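Long-range contact in deacylase (PDB 5THW), which probably hydrolyses N-carbamoyl-L-amino acids, as a two-zinc enzyme of the peptidase M20 family: residues Ser35-Ala40 against Gly112-Ile117. Numbering follows the deposited sequence.
Sequences SLMEMA and GRFDGI. With ZN (zinc ion), chain F; ZN (zinc ion), chain E; URP (N-(aminocarbonyl)-beta-alanine), chain G.
L36 divides its two methyls between residues of 112-117: CD1 lies 4.1 Å from F114 CE1, and CD2 lies 4.0 Å from I117 CG2. One turn on, M39 bends at chi2 and chi3 (-65° and -56°), which brings its CE to 3.7 Å from I117 CD1. A40 CB rests on the aliphatic part of R113, 3.6 Å from CG, while the M37 methyl touches both R113 NH1 and F114 CZ. No direct hydrogen bond joins the segments; one water donates to R113 O at 3.0 Å, its leg to L36 O being short and doubtful. Segment 112-117 follows strand 99-103 and leads into helix 117-132, with G116 at its N-cap position. It carries D115, which bridges the two zinc ions of the M20 catalytic domain: OD2 binds one at 2.0 Å, alongside O2 of the bound N-(aminocarbonyl)-beta-alanine, and OD1 the other at 2.4 Å, alongside the ligand's N3. D115 makes no contact with 35-40; R113, F114 and I117 do. F114 CE2 lies 3.5 Å above the R113 guanidinium plane, and R113 NH2 forms a salt bridge to D408. Further out, E407 OE2 accepts the backbone N-H groups of F114 and D115, and I414 touches L36 and F114.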
ATOM      1  N   SER A  35     -10.722 -23.668 -28.775  1.00 51.67           N
ATOM      2  CA  SER A  35     -10.346 -24.094 -27.431  1.00 45.96           C
ATOM      3  C   SER A  35      -9.760 -22.929 -26.639  1.00 40.58           C
ATOM      4  O   SER A  35     -10.002 -22.806 -25.433  1.00 39.24           O
ATOM      5  CB  SER A  35      -9.365 -25.272 -27.495  1.00 45.11           C
ATOM      6  OG  SER A  35      -8.120 -24.913 -28.072  1.00 50.58           O
ATOM      7  N   LEU A  36      -9.000 -22.053 -27.306  1.00 32.50           N
ATOM      8  CA  LEU A  36      -8.465 -20.866 -26.645  1.00 34.01           C
ATOM      9  C   LEU A  36      -9.572 -19.889 -26.262  1.00 41.30           C
ATOM     10  O   LEU A  36      -9.545 -19.312 -25.166  1.00 37.42           O
ATOM     11  CB  LEU A  36      -7.437 -20.186 -27.545  1.00 36.20           C
ATOM     12  CG  LEU A  36      -6.055 -20.834 -27.519  1.00 38.20           C
ATOM     13  CD1 LEU A  36      -5.228 -20.372 -28.703  1.00 45.03           C
ATOM     14  CD2 LEU A  36      -5.366 -20.506 -26.213  1.00 39.66           C
ATOM     15  N   MET A  37     -10.542 -19.670 -27.157  1.00 42.62           N
ATOM     16  CA  MET A  37     -11.660 -18.791 -26.829  1.00 41.16           C
ATOM     17  C   MET A  37     -12.498 -19.348 -25.689  1.00 46.89           C
ATOM     18  O   MET A  37     -13.047 -18.585 -24.883  1.00 47.42           O
ATOM     19  CB  MET A  37     -12.539 -18.560 -28.059  1.00 31.93           C
ATOM     20  CG  MET A  37     -11.808 -17.950 -29.241  1.00 49.18           C
ATOM     21  SD  MET A  37     -11.079 -16.335 -28.887  1.00 54.16           S
ATOM     22  CE  MET A  37      -9.356 -16.761 -28.626  1.00 52.20           C
ATOM     23  N   GLU A  38     -12.616 -20.672 -25.608  1.00 43.41           N
ATOM     24  CA  GLU A  38     -13.415 -21.274 -24.550  1.00 44.58           C
ATOM     25  C   GLU A  38     -12.729 -21.124 -23.196  1.00 46.06           C
ATOM     26  O   GLU A  38     -13.385 -20.831 -22.188  1.00 39.72           O
ATOM     27  CB  GLU A  38     -13.685 -22.743 -24.881  1.00 35.34           C
ATOM     28  CG  GLU A  38     -14.779 -23.351 -24.056  1.00 49.36           C
ATOM     29  CD  GLU A  38     -16.108 -22.660 -24.301  1.00 62.29           C
ATOM     30  OE1 GLU A  38     -16.332 -22.197 -25.445  1.00 60.67           O
ATOM     31  OE2 GLU A  38     -16.924 -22.580 -23.355  1.00 70.06           O
ATOM     32  N   MET A  39     -11.408 -21.343 -23.153  1.00 42.83           N
ATOM     33  CA  MET A  39     -10.655 -21.178 -21.913  1.00 36.99           C
ATOM     34  C   MET A  39     -10.638 -19.728 -21.450  1.00 36.64           C
ATOM     35  O   MET A  39     -10.546 -19.467 -20.246  1.00 37.24           O
ATOM     36  CB  MET A  39      -9.223 -21.678 -22.094  1.00 34.82           C
ATOM     37  CG  MET A  39      -9.055 -23.166 -21.889  1.00 43.33           C
ATOM     38  SD  MET A  39      -9.395 -23.654 -20.195  1.00 58.51           S
ATOM     39  CE  MET A  39      -8.261 -22.606 -19.295  1.00 61.65           C
ATOM     40  N   ALA A  40     -10.734 -18.776 -22.382  1.00 38.14           N
ATOM     41  CA  ALA A  40     -10.718 -17.365 -22.023  1.00 37.46           C
ATOM     42  C   ALA A  40     -11.946 -16.965 -21.221  1.00 43.62           C
ATOM     43  O   ALA A  40     -11.930 -15.914 -20.572  1.00 46.71           O
ATOM     44  CB  ALA A  40     -10.606 -16.502 -23.281  1.00 28.55           C
ATOM     45  N   GLY A 112      -3.282 -11.988 -20.155  1.00 32.03           N
ATOM     46  CA  GLY A 112      -3.895 -12.119 -21.458  1.00 31.01           C
ATOM     47  C   GLY A 112      -4.486 -13.508 -21.682  1.00 44.31           C
ATOM     48  O   GLY A 112      -4.368 -14.417 -20.858  1.00 47.96           O
ATOM     49  N   ARG A 113      -5.139 -13.655 -22.835  1.00 40.00           N
ATOM     50  CA  ARG A 113      -5.806 -14.889 -23.237  1.00 35.66           C
ATOM     51  C   ARG A 113      -4.864 -15.912 -23.862  1.00 36.76           C
ATOM     52  O   ARG A 113      -5.318 -17.006 -24.202  1.00 43.26           O
ATOM     53  CB  ARG A 113      -6.946 -14.573 -24.213  1.00 35.88           C
ATOM     54  CG  ARG A 113      -8.141 -13.879 -23.569  1.00 39.97           C
ATOM     55  CD  ARG A 113      -9.026 -13.194 -24.600  1.00 38.21           C
ATOM     56  NE  ARG A 113      -8.238 -12.278 -25.419  1.00 41.22           N
ATOM     57  CZ  ARG A 113      -8.228 -12.269 -26.747  1.00 40.03           C
ATOM     58  NH1 ARG A 113      -9.000 -13.113 -27.429  1.00 37.12           N
ATOM     59  NH2 ARG A 113      -7.454 -11.402 -27.391  1.00 33.35           N
ATOM     60  N   PHE A 114      -3.579 -15.587 -24.039  1.00 40.65           N
ATOM     61  CA  PHE A 114      -2.647 -16.467 -24.732  1.00 36.22           C
ATOM     62  C   PHE A 114      -1.405 -16.832 -23.930  1.00 39.77           C
ATOM     63  O   PHE A 114      -0.815 -17.884 -24.193  1.00 40.70           O
ATOM     64  CB  PHE A 114      -2.227 -15.825 -26.065  1.00 40.78           C
ATOM     65  CG  PHE A 114      -3.395 -15.530 -26.965  1.00 43.59           C
ATOM     66  CD1 PHE A 114      -3.879 -16.499 -27.835  1.00 45.02           C
ATOM     67  CD2 PHE A 114      -4.060 -14.320 -26.885  1.00 39.30           C
ATOM     68  CE1 PHE A 114      -4.975 -16.247 -28.639  1.00 44.44           C
ATOM     69  CE2 PHE A 114      -5.158 -14.062 -27.687  1.00 44.56           C
ATOM     70  CZ  PHE A 114      -5.615 -15.024 -28.565  1.00 40.63           C
ATOM     71  N   ASP A 115      -1.017 -16.026 -22.947  1.00 41.67           N
ATOM     72  CA  ASP A 115       0.140 -16.332 -22.116  1.00 35.97           C
ATOM     73  C   ASP A 115      -0.070 -17.673 -21.405  1.00 36.54           C
ATOM     74  O   ASP A 115      -1.023 -17.839 -20.639  1.00 43.39           O
ATOM     75  CB  ASP A 115       0.333 -15.191 -21.112  1.00 35.39           C
ATOM     76  CG  ASP A 115       1.596 -15.323 -20.268  1.00 37.12           C
ATOM     77  OD1 ASP A 115       2.368 -16.289 -20.438  1.00 32.89           O
ATOM     78  OD2 ASP A 115       1.800 -14.440 -19.407  1.00 44.37           O
ATOM     79  N   GLY A 116       0.820 -18.631 -21.668  1.00 33.88           N
ATOM     80  CA  GLY A 116       0.754 -19.938 -21.036  1.00 31.73           C
ATOM     81  C   GLY A 116      -0.257 -20.918 -21.613  1.00 41.51           C
ATOM     82  O   GLY A 116       0.100 -22.026 -22.021  1.00 41.84           O
ATOM     83  N   ILE A 117      -1.529 -20.520 -21.648  1.00 27.15           N
ATOM     84  CA  ILE A 117      -2.595 -21.427 -22.058  1.00 28.93           C
ATOM     85  C   ILE A 117      -2.405 -21.884 -23.500  1.00 33.54           C
ATOM     86  O   ILE A 117      -2.791 -23.003 -23.860  1.00 36.33           O
ATOM     87  CB  ILE A 117      -3.952 -20.727 -21.853  1.00 37.07           C
ATOM     88  CG1 ILE A 117      -5.119 -21.665 -22.174  1.00 33.19           C
ATOM     89  CG2 ILE A 117      -4.007 -19.413 -22.640  1.00 35.23           C
ATOM     90  CD1 ILE A 117      -5.182 -22.888 -21.256  1.00 37.94           C
TER
HETATM   91 ZN    ZN F 502       3.138 -14.493 -17.887  0.79 35.26          ZN
HETATM   92 ZN    ZN E 501       4.151 -17.828 -19.807  0.68 56.36          ZN
HETATM   93  O2  URP G 503       5.313 -14.516 -18.567  1.00 47.16           O
HETATM   94  C2  URP G 503       5.544 -15.642 -18.169  1.00 43.79           C
HETATM   95  N3  URP G 503       4.651 -16.613 -18.308  1.00 52.74           N
HETATM   96  N1  URP G 503       6.685 -15.934 -17.561  1.00 47.69           N
HETATM   97  C6  URP G 503       6.801 -15.843 -16.115  1.00 48.67           C
HETATM   98  C5  URP G 503       8.250 -15.756 -15.658  1.00 42.26           C
HETATM   99  C4  URP G 503       8.771 -14.405 -16.078  1.00 53.81           C
HETATM  100  O42 URP G 503       9.601 -14.348 -17.014  1.00 61.69           O
HETATM  101  O41 URP G 503       8.349 -13.394 -15.475  1.00 49.55           O
HETATM  102  O   HOH W   1      -7.642 -18.867 -23.662  1.00 36.12           O
HETATM  103  O   HOH W   2       5.856 -19.346 -19.480  1.00 28.78           O